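Local coordinates for protein methyl-coenzyme M reductase subunit gamma (PDB 1E6Y) that forms part of the methyl-coenzyme M reductase complex, which uses nickel coenzyme F430 to release methane from methyl-coenzyme M with coenzyme B as reductant, at residues R18-S22 against G23-K27; T52-L56 against A57-E61; A125-R128 against D129-Q132; F236-R239 against T240-F244. All blocks are in the same frame, centred on the assembly; numbering follows the deposited sequence.

Contact 1: residues R18-S22 against G23-K27; sequences RKHMS and GKLEK
A local helix-terminating contact joins K19, H20 and S22 to G23, K24 and L25, where helix 12-22 gives way to the loop that leads to helix 33-40. G23 leaves helical geometry with a positive phi of 76°, and the chain then folds back over the last turn. Both bonds back into that turn are weak: K24 N to K19 O at 3.0 Å, bent to 122° at the hydrogen, and G23 N to H20 O at 3.2 Å. Beyond the turn, L25 lays its CD2 methyl against the imidazole of H20, 3.4 Å from CD2 of that ring, and the two side chains cross at about a right angle. L25 also touches F104 of helix 98-108, so its packing continues into the body of the subunit. On the outer side, S22 OG lies 3.5 Å from K24 CG. The S22 chi1 of 67° turns the hydroxyl back along the helix, where it donates to R18 O at 2.7 Å; S22 N reaches the same oxygen from the opposite face of the carbonyl plane. An inverse gamma turn follows, centred on K24, with a weak bond from L25 N to G23 O at 3.1 Å. Positive phi at G23 and the paired bonds define a Schellman motif at a helix C-terminus.

Contact 2: residues T52-L56 against A57-E61; sequences THPPL and AEMGE
The one-turn helix 56-59 is entered through a proline pair, and the contact spans its whole length, from P55 at the N-cap position to G60, which ends it with positive phi. P55 O takes two backbone donors, M59 N at 3.2 Å and E58 N at 2.9 Å. G60 N closes the turn on L56 O at 2.9 Å.

M59 packs back on the entry segment. With chi1 at 56° its CG sits between the backbone N and the carbonyl carbon, and the extended chain runs back across P54, at about a right angle to it, until M59 CE lies 3.4 Å from H53 ND1. The sulfur is oblique to this imidazole, 49° off its normal, in a Met-aromatic contact with M59 SD 5.0 Å from the H53 ring centroid. That same H53 ND1 donates to P54 O at 2.7 Å, with the acceptor close to the ring plane, which fixes the rotation of the imidazole that M59 meets. M59 CE also packs at 3.8 Å on L56 CD2. The L56 methyls lie against the carboxylate of E61, whose OE2 forms a salt bridge with R319 of the beta subunit.

On the exposed flank, E58, fully extended, crosses P55 at a slant and puts E58 OE1 3.4 Å from P55 CD. L56 and M59 both touch A398 of the beta subunit. The geometry is that of a single helical turn with proline at its N-cap position and a glycine of positive phi just after its C-terminus, at a subunit interface.

Contact 3: residues A125-R128 against D129-Q132; sequences ARER and DMEQ
R126 and D129 lie side by side and point the same way, yet their charged planes are turned 73° apart and do not pair. D129 OD1 instead rests against R126 CB at 3.1 Å and accepts a hydrogen bond from a water, 2.7 Å away, that in turn accepts one from R126 N. T73 and G75 also bind this carboxylate, while the guanidinium of R126 runs on to the carbonyl of D80 and to G318 of the beta subunit. R128 crosses D129 at a slant: chi1 of 80° brings R128 CG to 3.7 Å from D129 OD2, but its NE forms a salt bridge with D80.

On another side of the helix, like charges come to 4.4 Å between E127 OE1 and E131 OE2. A water donates to both oxygens and R43 forms salt bridges with both; E127 OE2 also pairs with R81, and E131 OE1 is hydrogen-bonded to Y49, so the charges are probably compensated. M130 bends at chi2 and chi3 to cross E127 obliquely, and M130 CB packs on A125 CB at 3.9 Å. Along the backbone, M130 N bonds R126 O at 2.8 Å. Strand 121-126 thus turns directly into helix 127-139, a strand-to-helix junction with R126 at the N-cap position.

Contact 4: residues F236-R239 against T240-F244; sequences FDQR and TKFGF
F236 and T240 form the tight side of this turn near the end of helix 226-244. T240 OG1 donates to F236 O at 2.7 Å, while T240 N reaches the same oxygen at 3.0 Å from the opposite face of the carbonyl plane, so one carbonyl oxygen grips both the hydroxyl and the backbone N-H of T240. A chi1 of -56° sets the hydroxyl beside its own backbone N and directs it back up the helix, where OG1 also lies over one face of the F236 ring, 3.6 Å above the plane and toward the rim. F242 closes a second compact patch. The backbone oxygen Q238 O stands 3.1 Å above the F242 ring, again off-centre, and Q238 CB packs on F242 CE2 at 3.9 Å. Y346 of the beta subunit meets this phenyl edge-to-face. R239, also buried, faces the beta subunit and forms a salt bridge with its E336.

The looser side is that of D237 and the exposed K241. Their charged groups stay 5.1 Å apart, D237 OD2 to K241 NZ, and a water joins them by donating to D237 and accepting from K241. K241 CG lies 3.2 Å from D237 O, but the extended chain carries its ammonium outward. D237 OD2 has a salt bridge to a basic side chain of another protein chain. The chemistry implies division of labour: hydroxyl and ring contacts within the turn probably consolidate the helix, while D237 and R239 direct their charges to neighbouring subunits.

Contacts 2 and 3 are the pair that touch: H53 NE2 and R126 NH2 lie 3.1 Å apart in a probable hydrogen bond, and the centres of the two contacts are about 17 Å apart. The guanidinium at the start of helix 127-139 would thereby be tied to the imidazole before helix 56-59. Contact 1 comes within about 10 Å of contact 3, nearest atoms, without touching. Contact 4 is remote, its centre about 46 Å from that of contact 2 and about 32 Å from that of contact 1. All four lie away from the F430 pocket, although strand 121-126, which ends in contact 3, follows directly on R120, a coenzyme M-binding residue.

Contact 1: residues R18-S22 against G23-K27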
loop_
_atom_site.group_PDB
_atom_site.type_symbol
_atom_site.label_atom_id
_atom_site.label_comp_id
_atom_site.label_asym_id
_atom_site.label_seq_id
_atom_site.Cartn_x
_atom_site.Cartn_y
_atom_site.Cartn_z
ATOM N N ARG C 18 27.977 -35.488 -19.551
ATOM C CA ARG C 18 27.326 -36.777 -19.305
ATOM C C ARG C 18 27.981 -37.644 -18.256
ATOM O O ARG C 18 27.289 -38.356 -17.517
ATOM C CB ARG C 18 27.197 -37.533 -20.635
ATOM C CG ARG C 18 26.263 -36.840 -21.614
ATOM C CD ARG C 18 25.968 -37.757 -22.800
ATOM N NE ARG C 18 27.097 -37.765 -23.737
ATOM C CZ ARG C 18 27.262 -36.897 -24.719
ATOM N NH1 ARG C 18 28.333 -37.011 -25.509
ATOM N NH2 ARG C 18 26.407 -35.912 -24.973
ATOM N N LYS C 19 29.305 -37.576 -18.144
ATOM C CA LYS C 19 30.014 -38.299 -17.089
ATOM C C LYS C 19 29.619 -37.799 -15.700
ATOM O O LYS C 19 29.349 -38.592 -14.799
ATOM C CB LYS C 19 31.527 -38.165 -17.270
ATOM C CG LYS C 19 32.100 -39.069 -18.341
ATOM C CD LYS C 19 33.602 -38.900 -18.451
ATOM C CE LYS C 19 34.167 -39.760 -19.567
ATOM N NZ LYS C 19 35.639 -39.596 -19.686
ATOM N N HIS C 20 29.543 -36.479 -15.549
ATOM C CA HIS C 20 29.163 -35.865 -14.280
ATOM C C HIS C 20 27.712 -36.166 -13.916
ATOM O O HIS C 20 27.422 -36.570 -12.792
ATOM C CB HIS C 20 29.386 -34.350 -14.341
ATOM C CG HIS C 20 30.830 -33.954 -14.351
ATOM N ND1 HIS C 20 31.274 -32.740 -13.870
ATOM C CD2 HIS C 20 31.936 -34.620 -14.762
ATOM C CE1 HIS C 20 32.589 -32.677 -13.986
ATOM N NE2 HIS C 20 33.014 -33.806 -14.523
ATOM N N MET C 21 26.815 -36.028 -14.889
ATOM C CA MET C 21 25.393 -36.281 -14.666
ATOM C C MET C 21 25.119 -37.737 -14.309
ATOM O O MET C 21 24.340 -38.021 -13.398
ATOM C CB MET C 21 24.586 -35.902 -15.906
ATOM C CG MET C 21 24.593 -34.416 -16.218
ATOM S SD MET C 21 23.626 -34.027 -17.679
ATOM C CE MET C 21 21.986 -33.817 -16.964
ATOM N N SER C 22 25.772 -38.657 -15.016
ATOM C CA SER C 22 25.565 -40.085 -14.795
ATOM C C SER C 22 26.382 -40.628 -13.623
ATOM O O SER C 22 26.225 -41.787 -13.237
ATOM C CB SER C 22 25.897 -40.873 -16.065
ATOM O OG SER C 22 27.278 -40.800 -16.365
ATOM N N GLY C 23 27.279 -39.803 -13.089
ATOM C CA GLY C 23 28.080 -40.211 -11.946
ATOM C C GLY C 23 29.214 -41.160 -12.293
ATOM O O GLY C 23 29.808 -41.777 -11.409
ATOM N N LYS C 24 29.521 -41.274 -13.580
ATOM C CA LYS C 24 30.637 -42.095 -14.033
ATOM C C LYS C 24 31.922 -41.273 -14.012
ATOM O O LYS C 24 32.335 -40.704 -15.022
ATOM C CB LYS C 24 30.346 -42.639 -15.433
ATOM C CG LYS C 24 29.185 -43.625 -15.447
ATOM C CD LYS C 24 28.803 -44.054 -16.851
ATOM C CE LYS C 24 27.608 -44.999 -16.807
ATOM N NZ LYS C 24 27.283 -45.576 -18.145
ATOM N N LEU C 25 32.499 -41.156 -12.821
ATOM C CA LEU C 25 33.618 -40.258 -12.573
ATOM C C LEU C 25 34.837 -41.048 -12.124
ATOM O O LEU C 25 34.765 -41.818 -11.165
ATOM C CB LEU C 25 33.246 -39.247 -11.484
ATOM C CG LEU C 25 32.067 -38.316 -11.759
ATOM C CD1 LEU C 25 31.604 -37.667 -10.466
ATOM C CD2 LEU C 25 32.480 -37.264 -12.768
ATOM N N GLU C 26 35.972 -40.794 -12.767
ATOM C CA GLU C 26 37.227 -41.439 -12.395
ATOM C C GLU C 26 37.709 -40.957 -11.028
ATOM O O GLU C 26 37.763 -39.756 -10.767
ATOM C CB GLU C 26 38.298 -41.156 -13.450
ATOM C CG GLU C 26 39.641 -41.820 -13.165
ATOM C CD GLU C 26 40.675 -41.576 -14.253
ATOM O OE1 GLU C 26 41.755 -42.197 -14.183
ATOM O OE2 GLU C 26 40.420 -40.768 -15.175
ATOM N N LYS C 27 37.979 -41.906 -10.137
ATOM C CA LYS C 27 38.597 -41.603 -8.851
ATOM C C LYS C 27 40.065 -41.249 -9.074
ATOM O O LYS C 27 40.799 -41.997 -9.724
ATOM C CB LYS C 27 38.484 -42.812 -7.922
ATOM C CG LYS C 27 38.882 -42.544 -6.481
ATOM C CD LYS C 27 38.677 -43.792 -5.638
ATOM C CE LYS C 27 38.927 -43.528 -4.164
ATOM N NZ LYS C 27 40.295 -43.002 -3.931
#

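Contact 2: residues T52-L56 against A57-E61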
loop_
_atom_site.group_PDB
_atom_site.type_symbol
_atom_site.label_atom_id
_atom_site.label_comp_id
_atom_site.label_asym_id
_atom_site.label_seq_id
_atom_site.Cartn_x
_atom_site.Cartn_y
_atom_site.Cartn_z
ATOM N N THR C 52 19.145 -33.049 14.840
ATOM C CA THR C 52 18.204 -31.941 14.926
ATOM C C THR C 52 16.839 -32.410 15.441
ATOM O O THR C 52 16.061 -31.617 15.966
ATOM C CB THR C 52 18.047 -31.225 13.557
ATOM O OG1 THR C 52 17.256 -30.043 13.725
ATOM C CG2 THR C 52 17.387 -32.139 12.532
ATOM N N HIS C 53 16.580 -33.711 15.320
ATOM C CA HIS C 53 15.412 -34.341 15.932
ATOM C C HIS C 53 15.729 -35.805 16.238
ATOM O O HIS C 53 16.741 -36.330 15.771
ATOM C CB HIS C 53 14.185 -34.229 15.007
ATOM C CG HIS C 53 14.340 -34.925 13.690
ATOM N ND1 HIS C 53 14.302 -36.297 13.563
ATOM C CD2 HIS C 53 14.441 -34.435 12.432
ATOM C CE1 HIS C 53 14.366 -36.622 12.284
ATOM N NE2 HIS C 53 14.450 -35.511 11.576
ATOM N N PRO C 54 14.911 -36.464 17.082
ATOM C CA PRO C 54 15.154 -37.867 17.440
ATOM C C PRO C 54 15.128 -38.789 16.220
ATOM O O PRO C 54 14.554 -38.444 15.183
ATOM C CB PRO C 54 14.020 -38.195 18.415
ATOM C CG PRO C 54 13.609 -36.875 18.971
ATOM C CD PRO C 54 13.757 -35.915 17.820
ATOM N N PRO C 55 15.766 -39.965 16.318
ATOM C CA PRO C 55 15.696 -40.961 15.244
ATOM C C PRO C 55 14.252 -41.310 14.885
ATOM O O PRO C 55 13.370 -41.305 15.747
ATOM C CB PRO C 55 16.443 -42.162 15.821
ATOM C CG PRO C 55 17.371 -41.562 16.829
ATOM C CD PRO C 55 16.580 -40.450 17.449
ATOM N N LEU C 56 14.011 -41.543 13.597
ATOM C CA LEU C 56 12.678 -41.884 13.108
ATOM C C LEU C 56 12.109 -43.091 13.847
ATOM O O LEU C 56 10.926 -43.121 14.179
ATOM C CB LEU C 56 12.721 -42.175 11.606
ATOM C CG LEU C 56 13.139 -41.030 10.683
ATOM C CD1 LEU C 56 13.168 -41.525 9.251
ATOM C CD2 LEU C 56 12.169 -39.867 10.822
ATOM N N ALA C 57 12.979 -44.052 14.155
ATOM C CA ALA C 57 12.580 -45.278 14.838
ATOM C C ALA C 57 12.162 -45.016 16.282
ATOM O O ALA C 57 11.383 -45.777 16.856
ATOM C CB ALA C 57 13.717 -46.290 14.801
ATOM N N GLU C 58 12.663 -43.928 16.861
ATOM C CA GLU C 58 12.321 -43.578 18.235
ATOM C C GLU C 58 10.983 -42.854 18.352
ATOM O O GLU C 58 10.147 -43.216 19.179
ATOM C CB GLU C 58 13.416 -42.720 18.873
ATOM C CG GLU C 58 13.096 -42.308 20.311
ATOM C CD GLU C 58 14.236 -41.593 21.010
ATOM O OE1 GLU C 58 15.313 -41.422 20.402
ATOM O OE2 GLU C 58 14.056 -41.221 22.188
ATOM N N MET C 59 10.798 -41.804 17.558
ATOM C CA MET C 59 9.595 -40.986 17.669
ATOM C C MET C 59 8.432 -41.507 16.834
ATOM O O MET C 59 7.279 -41.167 17.096
ATOM C CB MET C 59 9.899 -39.531 17.304
ATOM C CG MET C 59 10.496 -39.335 15.931
ATOM S SD MET C 59 10.812 -37.595 15.564
ATOM C CE MET C 59 11.292 -37.745 13.852
ATOM N N GLY C 60 8.727 -42.381 15.876
ATOM C CA GLY C 60 7.689 -42.902 15.003
ATOM C C GLY C 60 7.297 -41.930 13.908
ATOM O O GLY C 60 7.719 -40.774 13.916
ATOM N N GLU C 61 6.502 -42.404 12.953
ATOM C CA GLU C 61 6.090 -41.595 11.808
ATOM C C GLU C 61 4.607 -41.792 11.527
ATOM O O GLU C 61 4.065 -42.869 11.777
ATOM C CB GLU C 61 6.889 -41.988 10.564
ATOM C CG GLU C 61 8.378 -41.731 10.665
ATOM C CD GLU C 61 9.077 -41.863 9.330
ATOM O OE1 GLU C 61 9.259 -43.004 8.854
ATOM O OE2 GLU C 61 9.425 -40.818 8.746
#

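Contact 3: residues A125-R128 against D129-Q132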
loop_
_atom_site.group_PDB
_atom_site.type_symbol
_atom_site.label_atom_id
_atom_site.label_comp_id
_atom_site.label_asym_id
_atom_site.label_seq_id
_atom_site.Cartn_x
_atom_site.Cartn_y
_atom_site.Cartn_z
ATOM N N ALA C 125 22.258 -31.698 2.796
ATOM C CA ALA C 125 21.646 -32.997 3.053
ATOM C C ALA C 125 21.894 -33.367 4.508
ATOM O O ALA C 125 22.710 -32.730 5.179
ATOM C CB ALA C 125 22.245 -34.057 2.123
ATOM N N ARG C 126 21.163 -34.366 5.005
ATOM C CA ARG C 126 21.429 -34.914 6.327
ATOM C C ARG C 126 22.932 -35.170 6.437
ATOM O O ARG C 126 23.504 -35.704 5.482
ATOM C CB ARG C 126 20.619 -36.199 6.502
ATOM C CG ARG C 126 19.114 -35.935 6.370
ATOM C CD ARG C 126 18.584 -35.320 7.672
ATOM N NE ARG C 126 17.113 -35.365 7.644
ATOM C CZ ARG C 126 16.364 -35.252 8.736
ATOM N NH1 ARG C 126 16.907 -35.072 9.930
ATOM N NH2 ARG C 126 15.039 -35.326 8.585
ATOM N N GLU C 127 23.559 -34.773 7.540
ATOM C CA GLU C 127 25.014 -34.685 7.577
ATOM C C GLU C 127 25.752 -35.924 7.069
ATOM O O GLU C 127 26.658 -35.797 6.247
ATOM C CB GLU C 127 25.513 -34.337 8.978
ATOM C CG GLU C 127 27.007 -34.050 8.992
ATOM C CD GLU C 127 27.541 -33.659 10.351
ATOM O OE1 GLU C 127 28.748 -33.356 10.431
ATOM O OE2 GLU C 127 26.768 -33.651 11.333
ATOM N N ARG C 128 25.354 -37.115 7.515
ATOM C CA ARG C 128 26.060 -38.328 7.079
ATOM C C ARG C 128 25.809 -38.587 5.600
ATOM O O ARG C 128 26.712 -39.076 4.908
ATOM C CB ARG C 128 25.738 -39.556 7.913
ATOM C CG ARG C 128 24.432 -40.278 7.592
ATOM C CD ARG C 128 24.158 -41.311 8.682
ATOM N NE ARG C 128 24.013 -40.646 9.973
ATOM C CZ ARG C 128 24.126 -41.228 11.146
ATOM N NH1 ARG C 128 24.404 -42.522 11.280
ATOM N NH2 ARG C 128 23.960 -40.502 12.250
ATOM N N ASP C 129 24.612 -38.273 5.100
ATOM C CA ASP C 129 24.321 -38.411 3.667
ATOM C C ASP C 129 25.170 -37.436 2.858
ATOM O O ASP C 129 25.678 -37.776 1.792
ATOM C CB ASP C 129 22.846 -38.124 3.360
ATOM C CG ASP C 129 21.887 -38.963 4.185
ATOM O OD1 ASP C 129 20.752 -38.490 4.381
ATOM O OD2 ASP C 129 22.231 -40.092 4.602
ATOM N N MET C 130 25.257 -36.202 3.346
ATOM C CA MET C 130 26.058 -35.164 2.711
ATOM C C MET C 130 27.527 -35.586 2.598
ATOM O O MET C 130 28.148 -35.401 1.551
ATOM C CB MET C 130 25.927 -33.856 3.503
ATOM C CG MET C 130 26.747 -32.693 2.965
ATOM S SD MET C 130 28.461 -32.743 3.533
ATOM C CE MET C 130 28.233 -32.496 5.298
ATOM N N GLU C 131 28.043 -36.240 3.639
ATOM C CA GLU C 131 29.441 -36.676 3.657
ATOM C C GLU C 131 29.744 -37.730 2.594
ATOM O O GLU C 131 30.844 -37.755 2.034
ATOM C CB GLU C 131 29.825 -37.209 5.040
ATOM C CG GLU C 131 29.983 -36.125 6.093
ATOM C CD GLU C 131 30.867 -36.546 7.257
ATOM O OE1 GLU C 131 30.913 -37.753 7.574
ATOM O OE2 GLU C 131 31.510 -35.666 7.865
ATOM N N GLN C 132 28.759 -38.572 2.290
ATOM C CA GLN C 132 28.898 -39.555 1.217
ATOM C C GLN C 132 29.070 -38.859 -0.128
ATOM O O GLN C 132 29.923 -39.235 -0.933
ATOM C CB GLN C 132 27.667 -40.456 1.153
ATOM C CG GLN C 132 27.653 -41.586 2.161
ATOM C CD GLN C 132 26.669 -42.678 1.781
ATOM O OE1 GLN C 132 25.815 -42.489 0.909
ATOM N NE2 GLN C 132 26.803 -43.840 2.411
HETATM O O HOH W 1 19.740 -36.287 3.193
HETATM O O HOH W 2 30.381 -33.134 8.128
#

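Contact 4: residues F236-R239 against T240-F244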
loop_
_atom_site.group_PDB
_atom_site.type_symbol
_atom_site.label_atom_id
_atom_site.label_comp_id
_atom_site.label_asym_id
_atom_site.label_seq_id
_atom_site.Cartn_x
_atom_site.Cartn_y
_atom_site.Cartn_z
ATOM N N PHE C 236 13.764 -23.298 -26.276
ATOM C CA PHE C 236 13.286 -21.927 -26.419
ATOM C C PHE C 236 12.029 -21.844 -27.294
ATOM O O PHE C 236 11.041 -21.208 -26.914
ATOM C CB PHE C 236 14.398 -21.052 -27.012
ATOM C CG PHE C 236 13.926 -19.706 -27.481
ATOM C CD1 PHE C 236 13.620 -18.704 -26.565
ATOM C CD2 PHE C 236 13.750 -19.454 -28.839
ATOM C CE1 PHE C 236 13.140 -17.465 -26.994
ATOM C CE2 PHE C 236 13.270 -18.219 -29.281
ATOM C CZ PHE C 236 12.965 -17.223 -28.356
ATOM N N ASP C 237 12.087 -22.453 -28.477
ATOM C CA ASP C 237 10.964 -22.451 -29.410
ATOM C C ASP C 237 9.715 -23.054 -28.788
ATOM O O ASP C 237 8.629 -22.473 -28.864
ATOM C CB ASP C 237 11.313 -23.236 -30.676
ATOM C CG ASP C 237 12.146 -22.433 -31.661
ATOM O OD1 ASP C 237 12.377 -21.224 -31.435
ATOM O OD2 ASP C 237 12.561 -23.021 -32.680
ATOM N N GLN C 238 9.870 -24.231 -28.191
ATOM C CA GLN C 238 8.747 -24.937 -27.600
ATOM C C GLN C 238 8.171 -24.183 -26.412
ATOM O O GLN C 238 6.950 -24.064 -26.292
ATOM C CB GLN C 238 9.169 -26.336 -27.161
ATOM C CG GLN C 238 9.311 -27.323 -28.303
ATOM C CD GLN C 238 9.951 -28.615 -27.860
ATOM O OE1 GLN C 238 11.138 -28.653 -27.531
ATOM N NE2 GLN C 238 9.156 -29.675 -27.798
ATOM N N ARG C 239 9.037 -23.666 -25.541
ATOM C CA ARG C 239 8.530 -22.893 -24.392
ATOM C C ARG C 239 7.745 -21.690 -24.873
ATOM O O ARG C 239 6.667 -21.397 -24.326
ATOM C CB ARG C 239 9.675 -22.452 -23.487
ATOM C CG ARG C 239 10.323 -23.572 -22.695
ATOM C CD ARG C 239 11.347 -22.964 -21.751
ATOM N NE ARG C 239 12.031 -23.875 -20.865
ATOM C CZ ARG C 239 12.875 -23.425 -19.931
ATOM N NH1 ARG C 239 13.529 -24.235 -19.131
ATOM N NH2 ARG C 239 13.028 -22.100 -19.826
ATOM N N THR C 240 8.250 -21.002 -25.891
ATOM C CA THR C 240 7.598 -19.802 -26.406
ATOM C C THR C 240 6.243 -20.130 -27.038
ATOM O O THR C 240 5.235 -19.499 -26.715
ATOM C CB THR C 240 8.485 -19.085 -27.451
ATOM O OG1 THR C 240 9.762 -18.787 -26.872
ATOM C CG2 THR C 240 7.830 -17.788 -27.904
ATOM N N LYS C 241 6.216 -21.153 -27.890
ATOM C CA LYS C 241 4.988 -21.561 -28.568
ATOM C C LYS C 241 3.895 -21.999 -27.596
ATOM O O LYS C 241 2.740 -21.588 -27.720
ATOM C CB LYS C 241 5.276 -22.700 -29.547
ATOM C CG LYS C 241 6.094 -22.282 -30.751
ATOM C CD LYS C 241 6.444 -23.476 -31.615
ATOM C CE LYS C 241 7.434 -23.079 -32.693
ATOM N NZ LYS C 241 7.730 -24.205 -33.618
ATOM N N PHE C 242 4.266 -22.832 -26.629
ATOM C CA PHE C 242 3.291 -23.431 -25.725
ATOM C C PHE C 242 2.785 -22.440 -24.681
ATOM O O PHE C 242 1.702 -22.619 -24.122
ATOM C CB PHE C 242 3.889 -24.665 -25.043
ATOM C CG PHE C 242 4.293 -25.759 -26.002
ATOM C CD1 PHE C 242 3.810 -25.777 -27.309
ATOM C CD2 PHE C 242 5.201 -26.740 -25.612
ATOM C CE1 PHE C 242 4.236 -26.750 -28.216
ATOM C CE2 PHE C 242 5.628 -27.719 -26.512
ATOM C CZ PHE C 242 5.145 -27.720 -27.817
ATOM N N GLY C 243 3.553 -21.376 -24.453
ATOM C CA GLY C 243 3.095 -20.290 -23.601
ATOM C C GLY C 243 1.992 -19.479 -24.254
ATOM O O GLY C 243 1.101 -18.968 -23.577
ATOM N N PHE C 244 2.077 -19.329 -25.572
ATOM C CA PHE C 244 0.998 -18.748 -26.360
ATOM C C PHE C 244 -0.195 -19.710 -26.378
ATOM O O PHE C 244 -1.273 -19.381 -25.877
ATOM C CB PHE C 244 1.494 -18.469 -27.785
ATOM C CG PHE C 244 0.427 -17.971 -28.723
ATOM C CD1 PHE C 244 -0.108 -16.696 -28.579
ATOM C CD2 PHE C 244 -0.026 -18.773 -29.770
ATOM C CE1 PHE C 244 -1.077 -16.224 -29.464
ATOM C CE2 PHE C 244 -0.995 -18.311 -30.660
ATOM C CZ PHE C 244 -1.520 -17.034 -30.505
HETATM O O HOH W 3 10.331 -23.135 -34.647
#